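Local coordinates for protein klebicin C activity (Klebsiella pneumoniae, PDB 7NNA) that is a bacterial toxin whose helical-hairpin domain probably engages the efflux channel TolC so that the toxin can be imported into the target cell, at residues Gln91-Gln94 against Gln95-Ala98; Glu101-Gly104 against Arg105-Ile109. All coordinates share one frame; numbering follows the deposited sequence.

Contact 1: residues Gln91-Gln94 against Gln95-Ala98; sequences QNNQ and QMAA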
loop_
_atom_site.group_PDB
_atom_site.type_symbol
_atom_site.label_atom_id
_atom_site.label_comp_id
_atom_site.label_asym_id
_atom_site.label_seq_id
_atom_site.Cartn_x
_atom_site.Cartn_y
_atom_site.Cartn_z
ATOM N N GLN A 91 6.769 -49.313 54.522
ATOM C CA GLN A 91 7.759 -48.389 53.950
ATOM C C GLN A 91 8.761 -47.945 55.029
ATOM O O GLN A 91 8.337 -47.559 56.120
ATOM C CB GLN A 91 7.057 -47.157 53.405
ATOM C CG GLN A 91 6.118 -47.455 52.268
ATOM C CD GLN A 91 5.589 -46.164 51.700
ATOM O OE1 GLN A 91 6.334 -45.231 51.397
ATOM N NE2 GLN A 91 4.288 -46.090 51.561
ATOM N N ASN A 92 10.075 -48.025 54.748
ATOM C CA ASN A 92 11.062 -47.576 55.716
ATOM C C ASN A 92 11.421 -46.112 55.480
ATOM O O ASN A 92 11.076 -45.564 54.421
ATOM C CB ASN A 92 12.281 -48.546 55.775
ATOM C CG ASN A 92 13.371 -48.398 54.744
ATOM O OD1 ASN A 92 13.406 -47.487 53.929
ATOM N ND2 ASN A 92 14.338 -49.312 54.798
ATOM N N ASN A 93 12.097 -45.439 56.435
ATOM C CA ASN A 93 12.372 -43.991 56.248
ATOM C C ASN A 93 13.165 -43.629 54.961
ATOM O O ASN A 93 12.854 -42.619 54.345
ATOM C CB ASN A 93 13.019 -43.387 57.448
ATOM C CG ASN A 93 12.112 -43.340 58.650
ATOM O OD1 ASN A 93 10.881 -43.380 58.552
ATOM N ND2 ASN A 93 12.699 -43.267 59.830
ATOM N N GLN A 94 14.147 -44.459 54.555
ATOM C CA GLN A 94 14.931 -44.194 53.341
ATOM C C GLN A 94 14.093 -44.340 52.060
ATOM O O GLN A 94 14.248 -43.531 51.161
ATOM C CB GLN A 94 16.250 -45.034 53.287
ATOM C CG GLN A 94 16.159 -46.403 52.632
ATOM C CD GLN A 94 17.478 -47.131 52.549
ATOM O OE1 GLN A 94 18.102 -47.213 51.483
ATOM N NE2 GLN A 94 17.916 -47.708 53.658
ATOM N N GLN A 95 13.179 -45.317 51.991
ATOM C CA GLN A 95 12.347 -45.488 50.784
ATOM C C GLN A 95 11.361 -44.314 50.734
ATOM O O GLN A 95 11.123 -43.778 49.666
ATOM C CB GLN A 95 11.529 -46.780 50.824
ATOM C CG GLN A 95 12.293 -48.056 50.818
ATOM C CD GLN A 95 11.220 -49.090 51.081
ATOM O OE1 GLN A 95 10.889 -49.367 52.246
ATOM N NE2 GLN A 95 10.572 -49.584 50.011
HETATM N N MSE A 96 10.782 -43.909 51.894
HETATM C CA MSE A 96 9.837 -42.785 51.881
HETATM C C MSE A 96 10.530 -41.515 51.466
HETATM O O MSE A 96 9.920 -40.685 50.753
HETATM C CB MSE A 96 9.220 -42.609 53.287
HETATM C CG MSE A 96 8.164 -43.688 53.564
HETATM SE SE MSE A 96 7.135 -43.380 55.179
HETATM C CE MSE A 96 8.452 -43.863 56.424
ATOM N N ALA A 97 11.788 -41.311 51.939
ATOM C CA ALA A 97 12.513 -40.090 51.536
ATOM C C ALA A 97 12.807 -40.167 50.038
ATOM O O ALA A 97 12.688 -39.161 49.365
ATOM C CB ALA A 97 13.823 -39.971 52.294
ATOM N N ALA A 98 13.153 -41.352 49.508
ATOM C CA ALA A 98 13.428 -41.474 48.066
ATOM C C ALA A 98 12.207 -41.126 47.236
ATOM O O ALA A 98 12.324 -40.433 46.205
ATOM C CB ALA A 98 13.920 -42.892 47.734
#
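Asn92 and Gln95 exchange side-chain-to-backbone hydrogen bonds in both directions. Gln95 N donates to Asn92 OD1 at 2.9 Å, nearly in line with the side-chain carbonyl, while Asn92 N returns a bond to Gln95 OE1 at 3.0 Å. The second bond is almost straight at the hydrogen (172°), yet its donor is tilted out of the plane of the accepting amide. The two side chains cross at about a right angle with their amide planes 85° apart, and Asn92 OD1 also lies 3.4 Å from Gln95 CG. What brings OD1 back over the first turn is the torsion of Asn92, whose CG sits between the backbone N and the carbonyl carbon (chi1 82°).

Backbone bonds carry the turn onward: Met96 N donates to Asn92 O at 3.0 Å, and Ala97 N and Ala98 N follow to Asn93 O and Gln94 O.

Van der Waals contacts gather round Met96, a selenomethionine. Its CG rests 3.2 Å from Gln91 OE1 and 3.6 Å from Gln91 CB. A bend at its third torsion brings CE to 3.3 Å from Asn93 OD1. The amide of Gln91 is itself anchored on the preceding loop, where NE2 donates to Leu88 O.

With Asn92 at the N-cap and Gln95 answering it, the reciprocal pair is a capping box, opening the long second helix of this hairpin.

Contact 2: residues Glu101-Gly104 against Arg105-Ile109; sequences EFIG and RQKAI
Phe102 is the buried residue here, and both Arg105 and Gln106 come up to its ring. Arg105 NH2 lies at the ring edge, in plane and 3.9 Å from Phe102 CD1, with guanidinium and ring planes 76° apart. The same guanidinium covers the backbone: Glu101 O and Phe102 CA lie over one of its faces, each offset toward the rim, and NH2 is 3.6 Å from Phe102 CA. A bend at the third torsion of Arg105 (-55°) folds the group back along the helix. Gln106 meets the ring obliquely, its NE2 3.6 Å from Phe102 CZ.

This packed side is where helix 93-197 faces the end of helix 14-79 in an antiparallel helical hairpin. Arg105 NE and NH2 donate to Asn78 and Thr81, Gln106 NE2 bonds to Asn79, and Phe102 itself touches Asn78 and Pro83. These bonds hold the polar ends of Arg105 and Gln106 beside the aromatic ring, where helix 14-79 gives way to the connecting loop.

Elsewhere round the helix the contacts thin out. Ile103 and Lys107 run side by side and point the same way, but their closest side-chain approach is Ile103 CG2 to Lys107 CG at 4.2 Å. Beneath them the regular i to i+4 helical bonding continues, with Lys107 N donating to Ile103 O at 2.9 Å. On the exposed Glu101, the carboxylate OE1 stays 4.6 Å from Arg105 NH1, too far for contact, although the opposite charges may still attract weakly.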
loop_
_atom_site.group_PDB
_atom_site.type_symbol
_atom_site.label_atom_id
_atom_site.label_comp_id
_atom_site.label_asym_id
_atom_site.label_seq_id
_atom_site.Cartn_x
_atom_site.Cartn_y
_atom_site.Cartn_z
ATOM N N GLU A 101 11.279 -37.251 47.619
ATOM C CA GLU A 101 12.180 -36.415 46.830
ATOM C C GLU A 101 11.950 -36.556 45.326
ATOM O O GLU A 101 12.016 -35.554 44.582
ATOM C CB GLU A 101 13.643 -36.781 47.164
ATOM C CG GLU A 101 14.051 -36.283 48.548
ATOM C CD GLU A 101 15.410 -36.769 49.031
ATOM O OE1 GLU A 101 16.217 -37.228 48.187
ATOM O OE2 GLU A 101 15.666 -36.688 50.256
ATOM N N PHE A 102 11.658 -37.780 44.842
ATOM C CA PHE A 102 11.354 -37.965 43.420
ATOM C C PHE A 102 10.066 -37.169 43.058
ATOM O O PHE A 102 10.015 -36.494 42.008
ATOM C CB PHE A 102 11.152 -39.485 43.089
ATOM C CG PHE A 102 10.555 -39.659 41.704
ATOM C CD1 PHE A 102 11.350 -39.542 40.569
ATOM C CD2 PHE A 102 9.196 -39.928 41.538
ATOM C CE1 PHE A 102 10.780 -39.633 39.288
ATOM C CE2 PHE A 102 8.645 -40.030 40.267
ATOM C CZ PHE A 102 9.431 -39.820 39.156
ATOM N N ILE A 103 9.013 -37.261 43.912
ATOM C CA ILE A 103 7.763 -36.557 43.606
ATOM C C ILE A 103 7.993 -35.057 43.587
ATOM O O ILE A 103 7.492 -34.380 42.689
ATOM C CB ILE A 103 6.682 -36.950 44.654
ATOM C CG1 ILE A 103 6.360 -38.448 44.569
ATOM C CG2 ILE A 103 5.397 -36.086 44.469
ATOM C CD1 ILE A 103 5.249 -38.876 45.641
ATOM N N GLY A 104 8.815 -34.547 44.512
ATOM C CA GLY A 104 9.118 -33.112 44.573
ATOM C C GLY A 104 9.808 -32.656 43.298
ATOM O O GLY A 104 9.510 -31.580 42.773
ATOM N N ARG A 105 10.758 -33.472 42.792
ATOM C CA ARG A 105 11.480 -33.132 41.544
ATOM C C ARG A 105 10.534 -33.203 40.349
ATOM O O ARG A 105 10.577 -32.336 39.478
ATOM C CB ARG A 105 12.577 -34.154 41.286
ATOM C CG ARG A 105 13.845 -33.933 42.149
ATOM C CD ARG A 105 15.003 -34.731 41.635
ATOM N NE ARG A 105 14.707 -36.177 41.508
ATOM C CZ ARG A 105 14.948 -37.093 42.443
ATOM N NH1 ARG A 105 15.303 -36.721 43.674
ATOM N NH2 ARG A 105 14.745 -38.380 42.186
ATOM N N GLN A 106 9.657 -34.220 40.309
ATOM C CA GLN A 106 8.713 -34.322 39.170
ATOM C C GLN A 106 7.691 -33.138 39.154
ATOM O O GLN A 106 7.358 -32.595 38.091
ATOM C CB GLN A 106 8.019 -35.693 39.211
ATOM C CG GLN A 106 7.152 -35.957 37.986
ATOM C CD GLN A 106 6.531 -37.312 38.083
ATOM O OE1 GLN A 106 5.736 -37.578 38.989
ATOM N NE2 GLN A 106 6.900 -38.192 37.208
ATOM N N LYS A 107 7.228 -32.703 40.325
ATOM C CA LYS A 107 6.283 -31.605 40.453
ATOM C C LYS A 107 6.949 -30.281 40.061
ATOM O O LYS A 107 6.283 -29.399 39.442
ATOM C CB LYS A 107 5.820 -31.467 41.937
ATOM C CG LYS A 107 4.827 -32.537 42.368
ATOM C CD LYS A 107 3.354 -32.165 42.092
ATOM C CE LYS A 107 2.346 -33.278 42.338
ATOM N NZ LYS A 107 0.932 -32.867 42.006
ATOM N N ALA A 108 8.241 -30.106 40.455
ATOM C CA ALA A 108 8.979 -28.869 40.126
ATOM C C ALA A 108 9.244 -28.770 38.629
ATOM O O ALA A 108 9.162 -27.660 38.035
ATOM C CB ALA A 108 10.284 -28.788 40.890
ATOM N N ILE A 109 9.619 -29.902 38.003
ATOM C CA ILE A 109 9.834 -29.887 36.551
ATOM C C ILE A 109 8.533 -29.622 35.828
ATOM O O ILE A 109 8.527 -28.846 34.852
ATOM C CB ILE A 109 10.593 -31.119 36.035
ATOM C CG1 ILE A 109 12.011 -31.087 36.638
ATOM C CG2 ILE A 109 10.666 -31.172 34.481
ATOM C CD1 ILE A 109 12.747 -32.452 36.443
#

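How the contacts relate
From the N terminus, the chain runs along helix 14-79 and then through the connecting loop before it reaches either contact. Contact 1 ends that loop and starts helix 93-197; contact 2 follows in series farther along the same helix, their centres about 15 Å apart. Neither closes a long loop of its own, and they neither nest nor cross. Their outward ties overlap in part: contact 1 meets the loop at Pro83, Val85 and Leu88, while contact 2 shares Pro83 through Phe102 and also reaches Asn78 and Asn79 at the end of helix 14-79. Both lie at the loop end of the hairpin, far from the centre of the chain, and their outside partners join helix 93-197 to the loop and to helix 14-79.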